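Local coordinates for protein exotoxin 6 (Staphylococcus aureus subsp. aureus Mu50, PDB 4ZYS) that is a staphylococcal superantigen-like exotoxin, probably secreted to interfere with host immune defences by binding host molecules, possibly glycans, at residues Y17-L22 against F72-G77; S49-V54 against G88-T93; Y124-S129 against D185-Q190; K25-Y30 against S67-F72. All coordinates share one frame; numbering follows the deposited sequence.

Interaction 1. Residues Y17-L22 against F72-G77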
loop_
_atom_site.group_PDB
_atom_site.type_symbol
_atom_site.label_atom_id
_atom_site.label_comp_id
_atom_site.label_asym_id
_atom_site.label_seq_id
_atom_site.Cartn_x
_atom_site.Cartn_y
_atom_site.Cartn_z
ATOM N N TYR A 17 -3.566 -3.614 -9.927
ATOM C CA TYR A 17 -4.259 -3.694 -8.649
ATOM C C TYR A 17 -4.976 -5.042 -8.417
ATOM O O TYR A 17 -5.430 -5.268 -7.300
ATOM C CB TYR A 17 -5.181 -2.491 -8.456
ATOM C CG TYR A 17 -4.340 -1.283 -8.086
ATOM C CD1 TYR A 17 -3.696 -1.212 -6.852
ATOM C CD2 TYR A 17 -4.034 -0.303 -9.034
ATOM C CE1 TYR A 17 -2.855 -0.155 -6.536
ATOM C CE2 TYR A 17 -3.203 0.767 -8.721
ATOM C CZ TYR A 17 -2.630 0.848 -7.464
ATOM O OH TYR A 17 -1.793 1.894 -7.141
ATOM N N ASN A 18 -4.934 -5.984 -9.381
ATOM C CA ASN A 18 -5.453 -7.347 -9.190
ATOM C C ASN A 18 -4.295 -8.349 -8.928
ATOM O O ASN A 18 -4.557 -9.534 -8.734
ATOM C CB ASN A 18 -6.296 -7.811 -10.397
ATOM C CG ASN A 18 -7.725 -7.293 -10.376
ATOM O OD1 ASN A 18 -8.277 -6.938 -9.329
ATOM N ND2 ASN A 18 -8.359 -7.229 -11.532
ATOM N N LYS A 19 -3.019 -7.875 -8.937
ATOM C CA LYS A 19 -1.827 -8.725 -8.730
ATOM C C LYS A 19 -1.849 -9.381 -7.345
ATOM O O LYS A 19 -2.175 -8.700 -6.374
ATOM C CB LYS A 19 -0.529 -7.914 -8.890
ATOM C CG LYS A 19 -0.165 -7.575 -10.318
ATOM C CD LYS A 19 0.999 -6.600 -10.343
ATOM C CE LYS A 19 1.710 -6.506 -11.675
ATOM N NZ LYS A 19 2.886 -7.407 -11.738
ATOM N N PRO A 20 -1.539 -10.690 -7.218
ATOM C CA PRO A 20 -1.543 -11.317 -5.879
ATOM C C PRO A 20 -0.540 -10.642 -4.938
ATOM O O PRO A 20 0.539 -10.231 -5.350
ATOM C CB PRO A 20 -1.151 -12.772 -6.158
ATOM C CG PRO A 20 -1.357 -12.971 -7.624
ATOM C CD PRO A 20 -1.081 -11.640 -8.253
ATOM N N VAL A 21 -0.896 -10.539 -3.673
ATOM C CA VAL A 21 -0.060 -9.871 -2.684
ATOM C C VAL A 21 0.610 -10.885 -1.718
ATOM O O VAL A 21 0.010 -11.880 -1.353
ATOM C CB VAL A 21 -0.941 -8.823 -1.953
ATOM C CG1 VAL A 21 -0.523 -8.629 -0.504
ATOM C CG2 VAL A 21 -0.918 -7.498 -2.713
ATOM N N LEU A 22 1.855 -10.612 -1.321
ATOM C CA LEU A 22 2.573 -11.414 -0.350
ATOM C C LEU A 22 2.809 -10.543 0.866
ATOM O O LEU A 22 3.554 -9.576 0.784
ATOM C CB LEU A 22 3.891 -11.969 -0.934
ATOM C CG LEU A 22 4.771 -12.797 0.017
ATOM C CD1 LEU A 22 3.974 -13.975 0.636
ATOM C CD2 LEU A 22 6.070 -13.284 -0.688
ATOM N N PHE A 72 4.672 -5.948 2.837
ATOM C CA PHE A 72 3.547 -5.957 1.912
ATOM C C PHE A 72 4.188 -5.957 0.536
ATOM O O PHE A 72 4.684 -4.916 0.099
ATOM C CB PHE A 72 2.620 -4.753 2.152
ATOM C CG PHE A 72 1.332 -4.839 1.371
ATOM C CD1 PHE A 72 1.252 -4.339 0.073
ATOM C CD2 PHE A 72 0.199 -5.435 1.928
ATOM C CE1 PHE A 72 0.070 -4.449 -0.670
ATOM C CE2 PHE A 72 -0.999 -5.513 1.199
ATOM C CZ PHE A 72 -1.062 -5.001 -0.093
ATOM N N ILE A 73 4.287 -7.144 -0.091
ATOM C CA ILE A 73 5.005 -7.364 -1.347
ATOM C C ILE A 73 4.043 -7.595 -2.518
ATOM O O ILE A 73 3.197 -8.491 -2.502
ATOM C CB ILE A 73 6.020 -8.561 -1.181
ATOM C CG1 ILE A 73 7.112 -8.245 -0.112
ATOM C CG2 ILE A 73 6.652 -9.049 -2.520
ATOM C CD1 ILE A 73 7.766 -9.484 0.495
ATOM N N LEU A 74 4.246 -6.805 -3.555
ATOM C CA LEU A 74 3.574 -6.862 -4.842
ATOM C C LEU A 74 4.672 -6.915 -5.925
ATOM O O LEU A 74 5.493 -6.009 -6.024
ATOM C CB LEU A 74 2.632 -5.644 -5.001
ATOM C CG LEU A 74 1.755 -5.583 -6.261
ATOM C CD1 LEU A 74 0.585 -4.684 -6.018
ATOM C CD2 LEU A 74 2.535 -5.005 -7.439
ATOM N N ARG A 75 4.676 -7.981 -6.731
ATOM C CA ARG A 75 5.625 -8.175 -7.836
ATOM C C ARG A 75 5.490 -7.083 -8.863
ATOM O O ARG A 75 4.436 -6.965 -9.492
ATOM C CB ARG A 75 5.366 -9.500 -8.562
ATOM C CG ARG A 75 6.195 -10.655 -8.163
ATOM C CD ARG A 75 5.747 -11.878 -8.934
ATOM N NE ARG A 75 6.396 -12.071 -10.245
ATOM C CZ ARG A 75 7.546 -12.723 -10.436
ATOM N NH1 ARG A 75 8.247 -13.169 -9.403
ATOM N NH2 ARG A 75 8.022 -12.896 -11.660
ATOM N N GLU A 76 6.526 -6.291 -9.052
ATOM C CA GLU A 76 6.491 -5.296 -10.126
ATOM C C GLU A 76 6.798 -5.997 -11.455
ATOM O O GLU A 76 7.605 -6.943 -11.490
ATOM C CB GLU A 76 7.498 -4.162 -9.879
ATOM C CG GLU A 76 7.126 -3.231 -8.732
ATOM C CD GLU A 76 5.917 -2.337 -8.930
ATOM O OE1 GLU A 76 5.779 -1.733 -10.017
ATOM O OE2 GLU A 76 5.156 -2.167 -7.955
ATOM N N GLY A 77 6.114 -5.568 -12.511
ATOM C CA GLY A 77 6.304 -6.100 -13.860
ATOM C C GLY A 77 5.730 -7.467 -14.161
ATOM O O GLY A 77 5.114 -8.117 -13.311
HETATM O O HOH W 1 2.549 -9.978 -7.112
#

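Interaction 2. Residues S49-V54 against G88-T93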
loop_
_atom_site.group_PDB
_atom_site.type_symbol
_atom_site.label_atom_id
_atom_site.label_comp_id
_atom_site.label_asym_id
_atom_site.label_seq_id
_atom_site.Cartn_x
_atom_site.Cartn_y
_atom_site.Cartn_z
ATOM N N SER A 49 12.446 -12.047 -2.208
ATOM C CA SER A 49 12.004 -10.729 -2.632
ATOM C C SER A 49 13.073 -9.697 -2.363
ATOM O O SER A 49 13.657 -9.670 -1.281
ATOM C CB SER A 49 10.708 -10.313 -1.943
ATOM O OG SER A 49 9.657 -11.171 -2.333
ATOM N N GLN A 50 13.301 -8.828 -3.350
ATOM C CA GLN A 50 14.193 -7.683 -3.256
ATOM C C GLN A 50 13.271 -6.497 -3.267
ATOM O O GLN A 50 12.492 -6.354 -4.205
ATOM C CB GLN A 50 15.228 -7.638 -4.403
ATOM C CG GLN A 50 16.219 -6.500 -4.244
ATOM C CD GLN A 50 16.865 -6.074 -5.548
ATOM O OE1 GLN A 50 16.194 -5.621 -6.482
ATOM N NE2 GLN A 50 18.199 -6.097 -5.602
ATOM N N ILE A 51 13.296 -5.697 -2.209
ATOM C CA ILE A 51 12.390 -4.570 -2.090
ATOM C C ILE A 51 13.156 -3.252 -2.132
ATOM O O ILE A 51 14.026 -3.019 -1.292
ATOM C CB ILE A 51 11.545 -4.659 -0.779
ATOM C CG1 ILE A 51 10.913 -6.059 -0.556
ATOM C CG2 ILE A 51 10.496 -3.536 -0.722
ATOM C CD1 ILE A 51 10.376 -6.330 0.902
ATOM N N SER A 52 12.769 -2.359 -3.054
ATOM C CA SER A 52 13.337 -1.010 -3.121
ATOM C C SER A 52 12.817 -0.149 -1.981
ATOM O O SER A 52 11.605 -0.073 -1.756
ATOM C CB SER A 52 12.988 -0.340 -4.443
ATOM O OG SER A 52 13.750 -0.917 -5.482
ATOM N N LEU A 53 13.744 0.491 -1.274
ATOM C CA LEU A 53 13.503 1.475 -0.221
ATOM C C LEU A 53 13.842 2.816 -0.846
ATOM O O LEU A 53 14.978 3.306 -0.772
ATOM C CB LEU A 53 14.330 1.193 1.047
ATOM C CG LEU A 53 14.190 -0.172 1.706
ATOM C CD1 LEU A 53 15.238 -0.334 2.778
ATOM C CD2 LEU A 53 12.792 -0.356 2.317
ATOM N N VAL A 54 12.869 3.348 -1.563
ATOM C CA VAL A 54 13.021 4.608 -2.274
ATOM C C VAL A 54 12.101 5.624 -1.575
ATOM O O VAL A 54 10.961 5.304 -1.256
ATOM C CB VAL A 54 12.775 4.406 -3.798
ATOM C CG1 VAL A 54 11.289 4.322 -4.161
ATOM C CG2 VAL A 54 13.508 5.451 -4.627
ATOM N N GLY A 88 8.678 -0.373 -1.697
ATOM C CA GLY A 88 8.118 0.062 -0.418
ATOM C C GLY A 88 7.418 -1.042 0.347
ATOM O O GLY A 88 7.824 -2.208 0.281
ATOM N N GLY A 89 6.368 -0.667 1.065
ATOM C CA GLY A 89 5.561 -1.578 1.872
ATOM C C GLY A 89 6.285 -2.271 3.008
ATOM O O GLY A 89 5.845 -3.343 3.455
ATOM N N VAL A 90 7.417 -1.677 3.463
ATOM C CA VAL A 90 8.222 -2.197 4.577
ATOM C C VAL A 90 8.006 -1.267 5.732
ATOM O O VAL A 90 8.273 -0.064 5.643
ATOM C CB VAL A 90 9.731 -2.435 4.273
ATOM C CG1 VAL A 90 10.404 -3.175 5.437
ATOM C CG2 VAL A 90 9.900 -3.234 2.969
ATOM N N THR A 91 7.440 -1.818 6.794
ATOM C CA THR A 91 7.066 -1.090 8.010
ATOM C C THR A 91 7.632 -1.805 9.263
ATOM O O THR A 91 8.144 -2.920 9.161
ATOM C CB THR A 91 5.509 -0.985 8.082
ATOM O OG1 THR A 91 4.935 -2.287 7.987
ATOM C CG2 THR A 91 4.902 -0.091 7.001
ATOM N N LYS A 92 7.542 -1.137 10.432
ATOM C CA LYS A 92 7.942 -1.687 11.721
ATOM C C LYS A 92 6.799 -2.564 12.211
ATOM O O LYS A 92 5.635 -2.193 12.075
ATOM C CB LYS A 92 8.261 -0.575 12.754
ATOM C CG LYS A 92 9.350 0.433 12.333
ATOM C CD LYS A 92 10.797 -0.130 12.369
ATOM C CE LYS A 92 11.791 0.785 11.687
ATOM N NZ LYS A 92 13.187 0.542 12.138
ATOM N N THR A 93 7.127 -3.728 12.765
ATOM C CA THR A 93 6.135 -4.640 13.281
ATOM C C THR A 93 5.491 -4.056 14.560
ATOM O O THR A 93 6.090 -3.189 15.207
ATOM C CB THR A 93 6.764 -6.014 13.531
ATOM O OG1 THR A 93 5.707 -6.966 13.549
ATOM C CG2 THR A 93 7.558 -6.088 14.847
#

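Interaction 3. Residues Y124-S129 against D185-Q190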
loop_
_atom_site.group_PDB
_atom_site.type_symbol
_atom_site.label_atom_id
_atom_site.label_comp_id
_atom_site.label_asym_id
_atom_site.label_seq_id
_atom_site.Cartn_x
_atom_site.Cartn_y
_atom_site.Cartn_z
ATOM N N TYR A 124 -4.998 -3.459 11.402
ATOM C CA TYR A 124 -4.355 -4.267 12.439
ATOM C C TYR A 124 -2.946 -3.742 12.778
ATOM O O TYR A 124 -2.326 -4.202 13.749
ATOM C CB TYR A 124 -4.290 -5.747 11.995
ATOM C CG TYR A 124 -5.627 -6.291 11.527
ATOM C CD1 TYR A 124 -6.668 -6.518 12.429
ATOM C CD2 TYR A 124 -5.865 -6.542 10.179
ATOM C CE1 TYR A 124 -7.902 -7.010 12.001
ATOM C CE2 TYR A 124 -7.085 -7.056 9.744
ATOM C CZ TYR A 124 -8.102 -7.281 10.656
ATOM O OH TYR A 124 -9.304 -7.776 10.222
ATOM N N LYS A 125 -2.458 -2.775 11.999
ATOM C CA LYS A 125 -1.091 -2.319 12.145
ATOM C C LYS A 125 -0.917 -0.915 12.700
ATOM O O LYS A 125 -1.619 0.018 12.314
ATOM C CB LYS A 125 -0.387 -2.430 10.792
ATOM C CG LYS A 125 0.083 -3.868 10.524
ATOM C CD LYS A 125 0.647 -4.128 9.098
ATOM C CE LYS A 125 1.759 -3.201 8.638
ATOM N NZ LYS A 125 2.876 -3.101 9.635
ATOM N N GLU A 126 0.087 -0.765 13.581
ATOM C CA GLU A 126 0.477 0.541 14.145
ATOM C C GLU A 126 1.184 1.375 13.082
ATOM O O GLU A 126 0.992 2.583 12.978
ATOM C CB GLU A 126 1.437 0.353 15.318
ATOM C CG GLU A 126 0.822 -0.238 16.559
ATOM C CD GLU A 126 1.875 -0.303 17.642
ATOM O OE1 GLU A 126 2.199 0.761 18.216
ATOM O OE2 GLU A 126 2.454 -1.394 17.839
ATOM N N ASP A 127 2.047 0.721 12.330
ATOM C CA ASP A 127 2.809 1.346 11.271
ATOM C C ASP A 127 2.318 0.735 9.955
ATOM O O ASP A 127 2.685 -0.383 9.648
ATOM C CB ASP A 127 4.309 1.107 11.522
ATOM C CG ASP A 127 5.206 1.917 10.611
ATOM O OD1 ASP A 127 4.793 3.010 10.205
ATOM O OD2 ASP A 127 6.323 1.443 10.298
ATOM N N ILE A 128 1.417 1.415 9.235
ATOM C CA ILE A 128 0.840 0.898 7.992
ATOM C C ILE A 128 1.307 1.777 6.788
ATOM O O ILE A 128 1.255 3.001 6.855
ATOM C CB ILE A 128 -0.711 0.768 8.112
ATOM C CG1 ILE A 128 -1.334 0.035 6.880
ATOM C CG2 ILE A 128 -1.415 2.122 8.390
ATOM C CD1 ILE A 128 -2.663 -0.683 7.166
ATOM N N SER A 129 1.797 1.141 5.715
ATOM C CA SER A 129 2.276 1.863 4.544
ATOM C C SER A 129 1.134 2.329 3.655
ATOM O O SER A 129 0.090 1.672 3.577
ATOM C CB SER A 129 3.237 1.004 3.727
ATOM O OG SER A 129 2.579 -0.111 3.153
ATOM N N ASP A 185 0.533 6.294 11.093
ATOM C CA ASP A 185 0.128 5.638 12.339
ATOM C C ASP A 185 -1.289 5.119 12.170
ATOM O O ASP A 185 -2.228 5.904 12.058
ATOM C CB ASP A 185 0.246 6.610 13.549
ATOM C CG ASP A 185 0.069 5.994 14.932
ATOM O OD1 ASP A 185 -0.455 4.859 15.018
ATOM O OD2 ASP A 185 0.465 6.650 15.940
ATOM N N GLY A 186 -1.419 3.799 12.116
ATOM C CA GLY A 186 -2.696 3.105 11.941
ATOM C C GLY A 186 -3.691 3.387 13.049
ATOM O O GLY A 186 -4.905 3.355 12.828
ATOM N N ARG A 187 -3.164 3.682 14.258
ATOM C CA ARG A 187 -3.960 4.022 15.433
ATOM C C ARG A 187 -4.573 5.420 15.318
ATOM O O ARG A 187 -5.467 5.749 16.097
ATOM C CB ARG A 187 -3.102 3.946 16.699
ATOM C CG ARG A 187 -2.417 2.596 16.933
ATOM C CD ARG A 187 -1.360 2.740 18.002
ATOM N NE ARG A 187 -0.251 3.545 17.504
ATOM C CZ ARG A 187 0.874 3.771 18.168
ATOM N NH1 ARG A 187 1.041 3.286 19.394
ATOM N NH2 ARG A 187 1.846 4.485 17.612
ATOM N N GLN A 188 -4.098 6.225 14.336
ATOM C CA GLN A 188 -4.500 7.613 14.114
ATOM C C GLN A 188 -5.391 7.798 12.857
ATOM O O GLN A 188 -5.830 8.921 12.597
ATOM C CB GLN A 188 -3.258 8.512 14.018
ATOM C CG GLN A 188 -2.453 8.628 15.316
ATOM C CD GLN A 188 -3.211 9.306 16.423
ATOM O OE1 GLN A 188 -3.744 10.402 16.260
ATOM N NE2 GLN A 188 -3.281 8.661 17.578
ATOM N N ILE A 189 -5.676 6.727 12.102
ATOM C CA ILE A 189 -6.564 6.831 10.924
ATOM C C ILE A 189 -8.024 6.947 11.427
ATOM O O ILE A 189 -8.492 6.036 12.113
ATOM C CB ILE A 189 -6.371 5.643 9.937
ATOM C CG1 ILE A 189 -4.924 5.591 9.397
ATOM C CG2 ILE A 189 -7.415 5.696 8.798
ATOM C CD1 ILE A 189 -4.492 4.242 8.851
ATOM N N GLN A 190 -8.720 8.073 11.113
ATOM C CA GLN A 190 -10.096 8.317 11.562
ATOM C C GLN A 190 -11.172 7.976 10.515
ATOM O O GLN A 190 -12.171 7.320 10.844
ATOM C CB GLN A 190 -10.280 9.793 11.972
ATOM C CG GLN A 190 -10.044 10.059 13.434
ATOM C CD GLN A 190 -11.158 9.631 14.349
ATOM O OE1 GLN A 190 -11.334 8.439 14.629
ATOM N NE2 GLN A 190 -11.844 10.609 14.934
#

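Interaction 4. Residues K25-Y30 against S67-F72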
loop_
_atom_site.group_PDB
_atom_site.type_symbol
_atom_site.label_atom_id
_atom_site.label_comp_id
_atom_site.label_asym_id
_atom_site.label_seq_id
_atom_site.Cartn_x
_atom_site.Cartn_y
_atom_site.Cartn_z
ATOM N N LYS A 25 4.116 -10.550 8.690
ATOM C CA LYS A 25 4.453 -9.714 9.838
ATOM C C LYS A 25 5.542 -10.331 10.708
ATOM O O LYS A 25 5.557 -11.547 10.914
ATOM C CB LYS A 25 3.200 -9.449 10.691
ATOM C CG LYS A 25 2.115 -8.699 9.909
ATOM C CD LYS A 25 0.837 -8.502 10.680
ATOM C CE LYS A 25 -0.169 -7.804 9.790
ATOM N NZ LYS A 25 -1.426 -7.444 10.494
ATOM N N ASN A 26 6.428 -9.471 11.251
ATOM C CA ASN A 26 7.516 -9.815 12.171
ATOM C C ASN A 26 8.483 -10.783 11.499
ATOM O O ASN A 26 8.600 -11.950 11.900
ATOM C CB ASN A 26 6.934 -10.411 13.472
ATOM C CG ASN A 26 7.858 -10.436 14.650
ATOM O OD1 ASN A 26 8.859 -9.709 14.735
ATOM N ND2 ASN A 26 7.447 -11.196 15.638
ATOM N N VAL A 27 9.119 -10.316 10.425
ATOM C CA VAL A 27 10.047 -11.147 9.665
ATOM C C VAL A 27 11.412 -10.463 9.644
ATOM O O VAL A 27 11.568 -9.403 10.260
ATOM C CB VAL A 27 9.521 -11.490 8.231
ATOM C CG1 VAL A 27 8.243 -12.324 8.302
ATOM C CG2 VAL A 27 9.306 -10.229 7.382
ATOM N N THR A 28 12.408 -11.101 8.985
ATOM C CA THR A 28 13.759 -10.580 8.832
ATOM C C THR A 28 14.038 -10.159 7.394
ATOM O O THR A 28 13.794 -10.912 6.441
ATOM C CB THR A 28 14.808 -11.598 9.278
ATOM O OG1 THR A 28 14.576 -11.929 10.646
ATOM C CG2 THR A 28 16.229 -11.082 9.111
ATOM N N GLY A 29 14.611 -8.973 7.283
ATOM C CA GLY A 29 15.105 -8.405 6.044
ATOM C C GLY A 29 16.521 -7.894 6.240
ATOM O O GLY A 29 16.880 -7.441 7.330
ATOM N N TYR A 30 17.350 -8.002 5.205
ATOM C CA TYR A 30 18.724 -7.506 5.208
ATOM C C TYR A 30 18.788 -6.312 4.302
ATOM O O TYR A 30 18.596 -6.429 3.107
ATOM C CB TYR A 30 19.728 -8.601 4.788
ATOM C CG TYR A 30 19.995 -9.598 5.896
ATOM C CD1 TYR A 30 19.099 -10.630 6.162
ATOM C CD2 TYR A 30 21.118 -9.485 6.709
ATOM C CE1 TYR A 30 19.341 -11.559 7.172
ATOM C CE2 TYR A 30 21.359 -10.397 7.738
ATOM C CZ TYR A 30 20.470 -11.440 7.960
ATOM O OH TYR A 30 20.684 -12.366 8.963
ATOM N N SER A 67 15.097 -7.425 12.023
ATOM C CA SER A 67 14.228 -8.563 12.357
ATOM C C SER A 67 12.917 -8.175 13.059
ATOM O O SER A 67 12.317 -9.015 13.741
ATOM C CB SER A 67 14.992 -9.565 13.217
ATOM O OG SER A 67 15.801 -10.376 12.384
ATOM N N ASN A 68 12.448 -6.941 12.852
ATOM C CA ASN A 68 11.219 -6.425 13.475
ATOM C C ASN A 68 10.372 -5.729 12.397
ATOM O O ASN A 68 9.894 -4.611 12.589
ATOM C CB ASN A 68 11.624 -5.433 14.596
ATOM C CG ASN A 68 12.416 -4.220 14.081
ATOM O OD1 ASN A 68 13.137 -4.267 13.054
ATOM N ND2 ASN A 68 12.231 -3.082 14.733
ATOM N N ILE A 69 10.241 -6.354 11.236
ATOM C CA ILE A 69 9.564 -5.686 10.140
ATOM C C ILE A 69 8.361 -6.458 9.669
ATOM O O ILE A 69 8.252 -7.670 9.888
ATOM C CB ILE A 69 10.552 -5.408 8.942
ATOM C CG1 ILE A 69 11.247 -6.687 8.422
ATOM C CG2 ILE A 69 11.571 -4.338 9.287
ATOM C CD1 ILE A 69 11.613 -6.692 6.922
ATOM N N ASP A 70 7.446 -5.733 9.014
ATOM C CA ASP A 70 6.299 -6.294 8.309
ATOM C C ASP A 70 6.496 -5.971 6.861
ATOM O O ASP A 70 7.056 -4.923 6.539
ATOM C CB ASP A 70 4.955 -5.747 8.823
ATOM C CG ASP A 70 4.655 -6.072 10.272
ATOM O OD1 ASP A 70 5.375 -6.925 10.855
ATOM O OD2 ASP A 70 3.731 -5.451 10.837
ATOM N N VAL A 71 6.069 -6.867 5.966
ATOM C CA VAL A 71 6.239 -6.616 4.543
ATOM C C VAL A 71 4.912 -6.811 3.842
ATOM O O VAL A 71 4.110 -7.658 4.232
ATOM C CB VAL A 71 7.393 -7.443 3.878
ATOM C CG1 VAL A 71 8.731 -7.167 4.563
ATOM C CG2 VAL A 71 7.093 -8.945 3.863
ATOM N N PHE A 72 4.672 -5.948 2.837
ATOM C CA PHE A 72 3.547 -5.957 1.912
ATOM C C PHE A 72 4.188 -5.957 0.536
ATOM O O PHE A 72 4.684 -4.916 0.099
ATOM C CB PHE A 72 2.620 -4.753 2.152
ATOM C CG PHE A 72 1.332 -4.839 1.371
ATOM C CD1 PHE A 72 1.252 -4.339 0.073
ATOM C CD2 PHE A 72 0.199 -5.435 1.928
ATOM C CE1 PHE A 72 0.070 -4.449 -0.670
ATOM C CE2 PHE A 72 -0.999 -5.513 1.199
ATOM C CZ PHE A 72 -1.062 -5.001 -0.093
#

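Interaction 1. Residues Y17-L22 against F72-G77
Val-21 lies across one face of the Phe-72 ring, the two side chains meeting at about a right angle. Its CG1 stands 3.9 Å from the ring centroid, 26° off the normal and displaced toward the rim, a CH-pi contact, while CG2 reaches the CZ and CE1 corner. Phe-72 has CG anti to its backbone N (chi1 -171°), which brings the ring under the valine. One residue on, the backbones pair as an antiparallel hydrogen-bonded pair: Leu-22 N gives a nearly straight bond of 2.8 Å to Ile-73 O, and Ile-73 N returns one of 2.7 Å to Leu-22 O.

Beyond this pair the chains part and Lys-19 spans the gap. Its chain crosses Leu-74 at about a right angle, with CD 3.7 Å from Leu-74 CD2, and a bend at chi4 (-94°) delivers NZ to two carbonyls, 2.8 Å from Arg-75 O and 2.8 Å from Gly-77 O. A water also links Pro-20 O with Arg-75 N.

Strand 21-24 is an outermost strand of the OB-fold sheet, next to 69-74, which is flanked in turn by 84-92. Tyr-135 of helix 130-145 packs on Val-21 and Leu-74, while Ile-73 meets Ile-51 of strand 47-52.

Interaction 2. Residues S49-V54 against G88-T93
Ile-51, Leu-53 and Val-90 meet in the interior of the OB-fold domain, where strands 47-52 and 84-92 are parallel neighbours in the sheet and the end of the first approaches the Gly-88 to Gly-89 break in the second. A single backbone hydrogen bond spans the two segments: Gly-88 N donates to Ser-52 O at 2.9 Å, nearly straight. Past this point the glycine pair, both residues with positive phi, swings the chain away, and side chains make the remaining contact.

Val-90 presents one methyl, CG2, to both partners. Ile-51 comes at it obliquely with two branches, CG2 and CD1, each 3.8 Å from Val-90 CG2. Leu-53 crosses at about a right angle and brings CD2 to 4.1 Å from the same methyl. Val-90 has CG1 anti to its backbone N (chi1 -171°), leaving CG2 as the branch beside that N, turned to the pair. Ile-51 CG2 also sits close to a carbonyl, 3.1 Å from Gly-88 O.

Ile-69 and Phe-61 add to the apolar surroundings of Val-90. Apart from the one backbone bond and the methyl against Gly-88 O, the contact is apolar, and it probably owes more to the fit of these groups than to polar bonds.

Interaction 3. Residues Y124-S129 against D185-Q190
Glu-126 and Arg-187 form a salt bridge in which one carboxylate oxygen, OE1, sits over a face of the guanidinium, toward its rim, instead of meeting its edge. Glu-126 OE1 is 3.0 Å from Arg-187 NH1 but lies well out of the guanidinium plane, and the two flat groups are turned 68° against each other. No N-H points at this oxygen, so the attraction is one of charge alone. The edge of the same guanidinium belongs to Asp-185: Arg-187 NE gives a straight, in-plane bond of 2.8 Å to the syn lone pair of Asp-185 OD1, and NH2 adds a weak one to OD2. Asp-185 OD1 also accepts from Arg-187 N at 3.0 Å, closing an Asx turn. A bend at chi3 (-69°) in Arg-187 helps bring the guanidinium back over its own turn, and gripping by Asp-185 should limit its rotation against Glu-126, whose OE2 bonds to Ser-95.

Next to this network the backbones are in direct contact. Gly-186 N donates to Glu-126 O at 2.8 Å from above the carbonyl plane, and Gly-186 CA lies 3.3 Å from Lys-125 O in a CA-H...O contact; a CB here would clash with that oxygen. Deeper in, Ile-128 CG2 meets Ile-189 CD1 at 3.8 Å, the side chains crossing at about a right angle.

Asp-127 and Asp-185 pair in the short antiparallel sheet of strands 127-129 and 183-185. Ser-129 is the N-cap of helix 130-145, whose Leu-133 packs on both isoleucines, while strand 189-196 belongs to the five-stranded beta-grasp sheet, between 106-111 and 155-161.

Interaction 4. Residues K25-Y30 against S67-F72
Asp-70 and Ile-69, both buried, make the tight part of this contact, packed against the corner at Lys-25 and Asn-26. Asp-70 OD1 accepts from Asn-26 N at 2.8 Å, nearly along its C-O axis, and touches Lys-25 CB at 3.3 Å. Asp-70 has further partners, Thr-93 OG1 at OD1 and Lys-125 at OD2, which probably offset much of the charge of this buried carboxylate.

Alongside, Val-27 N donates to Ile-69 O at 2.8 Å, but the return bond from Ile-69 N to Val-27 O is weak at 3.5 Å. Ile-69 places CG1 between its backbone N and carbonyl carbon (chi1 56°), which puts CG1 beside Val-27 O and carries CD1 to 3.8 Å from Gly-29 N, where glycine leaves room for it. Val-27 CG2 packs more loosely against Ile-69 CG1 and Val-71 CG1.

The solvent side is polar. The lysine chain runs out to it, extended past the carboxylate, leaving Lys-25 NZ 5.5 Å from Asp-70 OD2. Thr-28 and Ser-67 lie on this side too: Thr-28 OG1 donates to Ser-67 OG at 2.6 Å, and Asp-65 is a further partner of that serine.

Strands 27-30 and 69-72 run at 83° to each other, with corners at Lys-25, Asn-26 and Asn-68, the sharp turning of strands by which an OB-fold sheet closes into a barrel.

In the fold
Interactions 1, 2 and 4 all belong to the OB-fold domain. Interactions 1 and 4 use strand 69-74, their centres about 17 Å apart; Phe-72 is common to both, though it touches the partner segment only in interaction 1. Interaction 2 uses the neighbouring strand 84-92, its centre about 9 Å from that of interaction 4; Thr-91 O accepts from Asp-70 N at 2.9 Å. Interaction 3 belongs to the beta-grasp domain, yet it reaches across: Lys-125 NZ makes a salt bridge to Asp-70 OD2 and a hydrogen bond to Thr-91 OG1, each at 2.8 Å, and Asp-127 OD2 takes Lys-92 N at 2.9 Å. Lys-125 and Asp-127 thus tie interaction 3 to interactions 2 and 4 across the domain interface.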